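PDB 5G62: fructooligosaccharide ABC transporter substrate-binding protein FusA from Streptococcus pneumoniae, which captures short- and long-chain fructooligosaccharides, preferring tetrasaccharides and larger, and serves as the solute-binding component of the FusABC-MsmK importer. Local coordinates for residues S118-E123 and M303-D308; Q337-T342 and E373-T378. The protein carries 2 engineered substitutions. All coordinates share one frame; numbering follows the deposited sequence.

Contact 1 (S118-E123 and M303-D308). With FRU (beta-D-fructofuranose), chain C.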
loop_
_atom_site.group_PDB
_atom_site.type_symbol
_atom_site.label_atom_id
_atom_site.label_comp_id
_atom_site.label_asym_id
_atom_site.label_seq_id
_atom_site.Cartn_x
_atom_site.Cartn_y
_atom_site.Cartn_z
ATOM N N SER A 118 -3.383 -19.275 5.208
ATOM C CA SER A 118 -3.674 -17.986 5.798
ATOM C C SER A 118 -5.005 -17.499 5.270
ATOM O O SER A 118 -5.492 -17.965 4.241
ATOM C CB SER A 118 -2.566 -16.983 5.484
ATOM O OG SER A 118 -2.505 -16.736 4.108
ATOM N N PHE A 119 -5.573 -16.558 5.991
ATOM C CA PHE A 119 -6.860 -15.976 5.699
ATOM C C PHE A 119 -6.669 -14.559 5.170
ATOM O O PHE A 119 -6.002 -13.748 5.831
ATOM C CB PHE A 119 -7.716 -15.957 6.968
ATOM C CG PHE A 119 -8.043 -17.343 7.505
ATOM C CD1 PHE A 119 -9.108 -18.077 6.973
ATOM C CD2 PHE A 119 -7.306 -17.895 8.539
ATOM C CE1 PHE A 119 -9.427 -19.342 7.477
ATOM C CE2 PHE A 119 -7.626 -19.203 9.052
ATOM C CZ PHE A 119 -8.666 -19.901 8.513
ATOM N N PRO A 120 -7.268 -14.218 4.032
ATOM C CA PRO A 120 -6.907 -12.981 3.337
ATOM C C PRO A 120 -7.805 -11.785 3.668
ATOM O O PRO A 120 -8.876 -11.898 4.275
ATOM C CB PRO A 120 -7.051 -13.385 1.870
ATOM C CG PRO A 120 -8.348 -14.303 1.944
ATOM C CD PRO A 120 -8.068 -15.116 3.171
ATOM N N TRP A 121 -7.267 -10.621 3.334
ATOM C CA TRP A 121 -7.998 -9.369 3.187
ATOM C C TRP A 121 -8.431 -9.220 1.725
ATOM O O TRP A 121 -7.613 -9.384 0.824
ATOM C CB TRP A 121 -7.080 -8.212 3.587
ATOM C CG TRP A 121 -7.560 -6.820 3.303
ATOM C CD1 TRP A 121 -8.369 -6.072 4.090
ATOM C CD2 TRP A 121 -7.170 -5.970 2.202
ATOM N NE1 TRP A 121 -8.521 -4.809 3.551
ATOM C CE2 TRP A 121 -7.807 -4.731 2.390
ATOM C CE3 TRP A 121 -6.330 -6.135 1.097
ATOM C CZ2 TRP A 121 -7.650 -3.664 1.497
ATOM C CZ3 TRP A 121 -6.188 -5.064 0.199
ATOM C CH2 TRP A 121 -6.838 -3.855 0.415
ATOM N N ILE A 122 -9.702 -8.909 1.499
ATOM C CA ILE A 122 -10.289 -8.737 0.170
ATOM C C ILE A 122 -11.066 -7.417 0.176
ATOM O O ILE A 122 -11.870 -7.166 1.086
ATOM C CB ILE A 122 -11.211 -9.913 -0.235
ATOM C CG1 ILE A 122 -10.425 -11.231 -0.362
ATOM C CG2 ILE A 122 -11.982 -9.582 -1.524
ATOM C CD1 ILE A 122 -11.301 -12.483 -0.447
ATOM N N GLU A 123 -10.756 -6.536 -0.786
ATOM C CA GLU A 123 -11.403 -5.235 -0.873
ATOM C C GLU A 123 -11.526 -4.889 -2.346
ATOM O O GLU A 123 -10.513 -4.594 -3.003
ATOM C CB GLU A 123 -10.616 -4.164 -0.122
ATOM C CG GLU A 123 -11.267 -2.806 -0.070
ATOM C CD GLU A 123 -10.286 -1.733 0.447
ATOM O OE1 GLU A 123 -9.389 -1.303 -0.329
ATOM O OE2 GLU A 123 -10.415 -1.372 1.627
ATOM N N MET A 303 -3.107 -4.514 -5.497
ATOM C CA MET A 303 -4.463 -4.977 -5.775
ATOM C C MET A 303 -5.222 -5.056 -4.452
ATOM O O MET A 303 -4.636 -4.932 -3.374
ATOM C CB MET A 303 -4.462 -6.329 -6.509
ATOM C CG MET A 303 -3.988 -7.496 -5.641
ATOM S SD MET A 303 -3.963 -9.137 -6.428
ATOM C CE MET A 303 -5.639 -9.326 -7.018
ATOM N N GLY A 304 -6.539 -5.276 -4.547
ATOM C CA GLY A 304 -7.364 -5.349 -3.360
ATOM C C GLY A 304 -7.407 -6.745 -2.756
ATOM O O GLY A 304 -8.493 -7.310 -2.557
ATOM N N PHE A 305 -6.235 -7.293 -2.459
ATOM C CA PHE A 305 -6.072 -8.623 -1.910
ATOM C C PHE A 305 -4.753 -8.683 -1.165
ATOM O O PHE A 305 -3.732 -8.226 -1.667
ATOM C CB PHE A 305 -6.091 -9.695 -3.005
ATOM C CG PHE A 305 -5.831 -11.108 -2.511
ATOM C CD1 PHE A 305 -6.873 -11.894 -2.016
ATOM C CD2 PHE A 305 -4.551 -11.673 -2.590
ATOM C CE1 PHE A 305 -6.647 -13.190 -1.610
ATOM C CE2 PHE A 305 -4.331 -12.997 -2.175
ATOM C CZ PHE A 305 -5.390 -13.750 -1.699
ATOM N N ALA A 306 -4.782 -9.248 0.033
ATOM C CA ALA A 306 -3.588 -9.594 0.781
ATOM C C ALA A 306 -3.766 -11.030 1.256
ATOM O O ALA A 306 -4.761 -11.343 1.922
ATOM C CB ALA A 306 -3.381 -8.658 1.967
ATOM N N ARG A 307 -2.789 -11.875 0.920
ATOM C CA ARG A 307 -2.879 -13.313 1.149
ATOM C C ARG A 307 -3.045 -13.644 2.630
ATOM O O ARG A 307 -3.811 -14.536 3.000
ATOM C CB ARG A 307 -1.618 -13.966 0.576
ATOM C CG ARG A 307 -1.534 -15.453 0.587
ATOM C CD ARG A 307 -0.447 -15.871 -0.384
ATOM N NE ARG A 307 -1.029 -15.969 -1.708
ATOM C CZ ARG A 307 -0.420 -15.725 -2.857
ATOM N NH1 ARG A 307 0.844 -15.352 -2.905
ATOM N NH2 ARG A 307 -1.107 -15.870 -3.981
ATOM N N ASP A 308 -2.329 -12.944 3.495
ATOM C CA ASP A 308 -2.214 -13.351 4.885
ATOM C C ASP A 308 -2.544 -12.173 5.789
ATOM O O ASP A 308 -1.676 -11.348 6.093
ATOM C CB ASP A 308 -0.814 -13.884 5.184
ATOM C CG ASP A 308 -0.551 -14.011 6.673
ATOM O OD1 ASP A 308 -1.520 -14.106 7.443
ATOM O OD2 ASP A 308 0.617 -13.984 7.091
HETATM C C1 FRU C . -7.296 1.237 -0.160
HETATM C C2 FRU C . -7.962 2.315 0.642
HETATM C C3 FRU C . -9.487 1.983 0.969
HETATM C C4 FRU C . -10.052 3.337 1.169
HETATM C C5 FRU C . -9.511 4.000 0.122
HETATM C C6 FRU C . -9.402 5.472 0.345
HETATM O O1 FRU C . -7.209 0.005 0.463
HETATM O O3 FRU C . -9.629 1.122 2.043
HETATM O O4 FRU C . -11.434 3.232 1.079
HETATM O O5 FRU C . -8.069 3.338 -0.084
HETATM O O6 FRU C . -8.817 6.109 -0.742
HETATM O O HOH W 1 -4.979 -16.768 1.856
#

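Contact 2 (Q337-T342 and E373-T378). With FRU (beta-D-fructofuranose), chain B; FRU (beta-D-fructofuranose), chain C; FRU (beta-D-fructofuranose), chain D.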
loop_
_atom_site.group_PDB
_atom_site.type_symbol
_atom_site.label_atom_id
_atom_site.label_comp_id
_atom_site.label_asym_id
_atom_site.label_seq_id
_atom_site.Cartn_x
_atom_site.Cartn_y
_atom_site.Cartn_z
ATOM N N GLN A 337 -16.841 -3.085 8.937
ATOM C CA GLN A 337 -16.429 -2.328 10.103
ATOM C C GLN A 337 -14.984 -2.611 10.469
ATOM O O GLN A 337 -14.218 -1.676 10.729
ATOM C CB GLN A 337 -17.361 -2.623 11.277
ATOM C CG GLN A 337 -18.724 -2.004 11.135
ATOM C CD GLN A 337 -19.634 -2.434 12.260
ATOM O OE1 GLN A 337 -19.584 -1.881 13.356
ATOM N NE2 GLN A 337 -20.438 -3.461 12.003
ATOM N N ASN A 338 -14.586 -3.881 10.471
ATOM C CA ASN A 338 -13.208 -4.215 10.790
ATOM C C ASN A 338 -12.269 -3.451 9.862
ATOM O O ASN A 338 -11.194 -3.011 10.271
ATOM C CB ASN A 338 -12.941 -5.726 10.668
ATOM C CG ASN A 338 -13.648 -6.568 11.756
ATOM O OD1 ASN A 338 -14.358 -6.039 12.612
ATOM N ND2 ASN A 338 -13.466 -7.891 11.679
ATOM N N ASN A 339 -12.699 -3.266 8.617
ATOM C CA ASN A 339 -11.862 -2.616 7.620
ATOM C C ASN A 339 -11.766 -1.111 7.843
ATOM O O ASN A 339 -10.678 -0.542 7.757
ATOM C CB ASN A 339 -12.398 -2.917 6.219
ATOM C CG ASN A 339 -11.365 -2.627 5.122
ATOM O OD1 ASN A 339 -10.171 -2.969 5.250
ATOM N ND2 ASN A 339 -11.818 -1.970 4.067
ATOM N N TRP A 340 -12.871 -0.458 8.159
ATOM C CA TRP A 340 -12.971 0.992 8.019
ATOM C C TRP A 340 -13.316 1.769 9.291
ATOM O O TRP A 340 -13.058 2.968 9.325
ATOM C CB TRP A 340 -13.994 1.333 6.934
ATOM C CG TRP A 340 -13.436 1.190 5.512
ATOM C CD1 TRP A 340 -12.177 1.521 5.083
ATOM C CD2 TRP A 340 -14.133 0.698 4.366
ATOM N NE1 TRP A 340 -12.059 1.279 3.733
ATOM C CE2 TRP A 340 -13.236 0.762 3.271
ATOM C CE3 TRP A 340 -15.434 0.202 4.159
ATOM C CZ2 TRP A 340 -13.585 0.343 2.002
ATOM C CZ3 TRP A 340 -15.786 -0.204 2.884
ATOM C CH2 TRP A 340 -14.855 -0.135 1.813
ATOM N N GLY A 341 -13.877 1.133 10.341
ATOM C CA GLY A 341 -14.342 1.836 11.521
ATOM C C GLY A 341 -15.784 1.447 11.861
ATOM O O GLY A 341 -16.295 0.424 11.386
ATOM N N THR A 342 -16.453 2.254 12.690
ATOM C CA THR A 342 -17.747 1.836 13.228
ATOM C C THR A 342 -18.664 3.037 13.484
ATOM O O THR A 342 -18.398 4.164 13.053
ATOM C CB THR A 342 -17.545 0.965 14.493
ATOM O OG1 THR A 342 -18.787 0.361 14.882
ATOM C CG2 THR A 342 -16.991 1.758 15.660
ATOM N N GLU A 373 -6.493 9.182 9.973
ATOM C CA GLU A 373 -6.367 9.362 11.417
ATOM C C GLU A 373 -7.514 8.676 12.169
ATOM O O GLU A 373 -7.288 7.840 13.047
ATOM C CB GLU A 373 -6.335 10.855 11.729
ATOM C CG GLU A 373 -6.419 11.242 13.203
ATOM C CD GLU A 373 -6.448 12.767 13.381
ATOM O OE1 GLU A 373 -5.637 13.466 12.726
ATOM O OE2 GLU A 373 -7.314 13.263 14.129
ATOM N N LEU A 374 -8.749 9.014 11.823
ATOM C CA LEU A 374 -9.877 8.354 12.480
ATOM C C LEU A 374 -9.925 6.863 12.146
ATOM O O LEU A 374 -10.231 6.060 13.018
ATOM C CB LEU A 374 -11.190 9.029 12.113
ATOM C CG LEU A 374 -12.450 8.483 12.811
ATOM C CD1 LEU A 374 -12.348 8.480 14.367
ATOM C CD2 LEU A 374 -13.650 9.284 12.345
ATOM N N ARG A 375 -9.603 6.472 10.898
ATOM C CA ARG A 375 -9.579 5.041 10.549
ATOM C C ARG A 375 -8.611 4.261 11.445
ATOM O O ARG A 375 -8.978 3.226 12.018
ATOM C CB ARG A 375 -9.234 4.818 9.075
ATOM C CG ARG A 375 -9.172 3.329 8.633
ATOM C CD ARG A 375 -8.943 3.146 7.129
ATOM N NE ARG A 375 -8.947 1.736 6.757
ATOM C CZ ARG A 375 -8.786 1.219 5.524
ATOM N NH1 ARG A 375 -8.574 1.966 4.398
ATOM N NH2 ARG A 375 -8.884 -0.113 5.408
ATOM N N GLN A 376 -7.382 4.757 11.584
ATOM C CA GLN A 376 -6.387 4.148 12.462
ATOM C C GLN A 376 -6.863 3.970 13.897
ATOM O O GLN A 376 -6.474 3.005 14.550
ATOM C CB GLN A 376 -5.121 4.992 12.523
ATOM C CG GLN A 376 -4.202 4.850 11.378
ATOM C CD GLN A 376 -3.054 5.850 11.490
ATOM O OE1 GLN A 376 -2.132 5.635 12.257
ATOM N NE2 GLN A 376 -3.142 6.957 10.754
ATOM N N LYS A 377 -7.620 4.918 14.428
ATOM C CA LYS A 377 -8.102 4.797 15.797
ATOM C C LYS A 377 -9.154 3.703 15.981
ATOM O O LYS A 377 -9.211 3.107 17.063
ATOM C CB LYS A 377 -8.672 6.126 16.270
ATOM C CG LYS A 377 -7.632 7.224 16.411
ATOM C CD LYS A 377 -8.312 8.516 16.733
ATOM C CE LYS A 377 -7.298 9.646 16.938
ATOM N NZ LYS A 377 -7.996 10.952 17.008
ATOM N N THR A 378 -9.981 3.414 14.962
ATOM C CA THR A 378 -11.206 2.645 15.184
ATOM C C THR A 378 -11.330 1.363 14.368
ATOM O O THR A 378 -12.194 0.545 14.679
ATOM C CB THR A 378 -12.433 3.518 14.908
ATOM O OG1 THR A 378 -12.356 4.021 13.568
ATOM C CG2 THR A 378 -12.519 4.694 15.937
HETATM C C1 FRU B . -4.794 2.027 4.312
HETATM C C2 FRU B . -4.305 1.851 5.657
HETATM C C3 FRU B . -5.341 1.831 6.783
HETATM C C4 FRU B . -4.776 2.388 7.765
HETATM C C5 FRU B . -3.971 3.504 7.000
HETATM C C6 FRU B . -3.020 4.261 7.902
HETATM O O1 FRU B . -5.676 3.145 4.168
HETATM O O3 FRU B . -5.769 0.561 7.037
HETATM O O4 FRU B . -5.677 2.995 8.645
HETATM O O5 FRU B . -3.427 2.966 6.016
HETATM O O6 FRU B . -1.923 3.433 8.128
HETATM C C1 FRU C . -7.296 1.237 -0.160
HETATM C C2 FRU C . -7.962 2.315 0.642
HETATM C C3 FRU C . -9.487 1.983 0.969
HETATM C C4 FRU C . -10.052 3.337 1.169
HETATM C C5 FRU C . -9.511 4.000 0.122
HETATM C C6 FRU C . -9.402 5.472 0.345
HETATM O O1 FRU C . -7.209 0.005 0.463
HETATM O O3 FRU C . -9.629 1.122 2.043
HETATM O O4 FRU C . -11.434 3.232 1.079
HETATM O O5 FRU C . -8.069 3.338 -0.084
HETATM O O6 FRU C . -8.817 6.109 -0.742
HETATM C C1 FRU D . -5.961 3.211 1.728
HETATM C C2 FRU D . -5.619 3.999 2.992
HETATM C C3 FRU D . -6.618 5.223 3.245
HETATM C C4 FRU D . -5.731 6.212 3.964
HETATM C C5 FRU D . -4.630 6.101 3.253
HETATM C C6 FRU D . -3.428 6.486 4.100
HETATM O O1 FRU D . -7.227 2.531 1.898
HETATM O O3 FRU D . -7.658 4.838 4.035
HETATM O O4 FRU D . -6.225 7.513 4.059
HETATM O O5 FRU D . -4.505 4.563 2.801
HETATM O O6 FRU D . -2.328 6.102 3.373
HETATM O O HOH W 2 -15.307 4.814 13.525
#

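Contact 1 (S118-E123 and M303-D308)
Pro120 and Phe305 make the tight part of this contact: Pro120 CB comes within 3.5 Å of Phe305 CE1, while Ile122 CG1 meets the edge of the same ring at CD1, 4.0 Å away. With CG anti to the backbone N (chi1 176°), the Phe305 ring is carried across toward the other strand to meet both, and Tyr105 and Leu108 of helix 104-109 close over this apolar side. The backbones form a short antiparallel pairing in which 121-123 is the central strand of three, between 305-306 and 384-386. Trp121 and Ala306 are the hydrogen-bonded pair, Ala306 N reaching Trp121 O at 2.9 Å and Trp121 N giving the return bond to Ala306 O. Glu123 N adds a nearly straight bond (171°) to Gly304 O at 3.0 Å, from above the carbonyl plane. Farther along, Ser118 OG donates to Arg307 O (2.8 Å), and a water donates to that same oxygen and to Ser118 O. The other face of the sheet is looser: Trp121 and Ala306 are both partly exposed there, and Trp121 CE3 stays 4.0 Å from Ala306 CB. The indole edge is directed at Met303 O, its NE1 is partnered by Asn339, and Glu123 CB lies over one indole face. Firm contacts return at the Glu123 carboxylate, which takes two hydroxyls of the chain C fructose: OE1 accepts from O1 at 2.7 Å, OE2 from O3 at 2.6 Å.

Contact 2 (Q337-T342 and E373-T378)
The Arg375 guanidinium is sandwiched: Trp340 CD1 sits 3.4 Å above the centre of one face, and O3 of the chain B fructose lies over the opposite face, toward the rim. Asn339 O, O3 of the chain C fructose, and O3 and the glycosidic O1 of the chain D fructose lie round its edge. This is the sugar pocket of a family 1 solute-binding protein, built here where the ends of helices 332-340 and 371-378 meet. The indole and guanidinium planes are 66° apart, so the pair is no parallel stack. Arg375 is extended from CG to NE with CG anti to its own N (chi1 179°), which carries the charged end across to the other helix. There NH2 donates to Asn339 O at 3.0 Å, from above the carbonyl plane, and NE adds a weak bond to the same oxygen and a salt bridge to Glu379. NH1 serves the sugars: it donates to O3 and, weakly, to O1 of the chain D fructose and, at 2.7 Å, to O3 of the chain C fructose. Trp340 NE1 grips that last oxygen too, along a fairly straight N-H (160°). Away from the sugar, Gly341 turns the chain with positive phi, and its CA lies 3.6 Å from Thr378 OG1, whose proton goes to Leu374 O.

How the contacts relate
Contact 1 closes before contact 2 opens along the chain, and their centres are 18 Å apart, yet their side chains meet. Asn339 of contact 2 bridges them: its ND2 probably donates to Glu123 OE2 (2.9 Å) while its OD1 faces the Trp121 indole N-H, so a residue of helix 332-340 probably helps position the side chains of strand 121-123. Strand 384-386, next to 121-123 in the sheet, provides a second tie, since Leu384 and Ile386 pack against Asn339. Both contacts reach the chain C fructose, contact 1 from the end of a sheet strand and contact 2 from two helix ends. Sheet and helix ends thus line one continuous part of the fructooligosaccharide pocket.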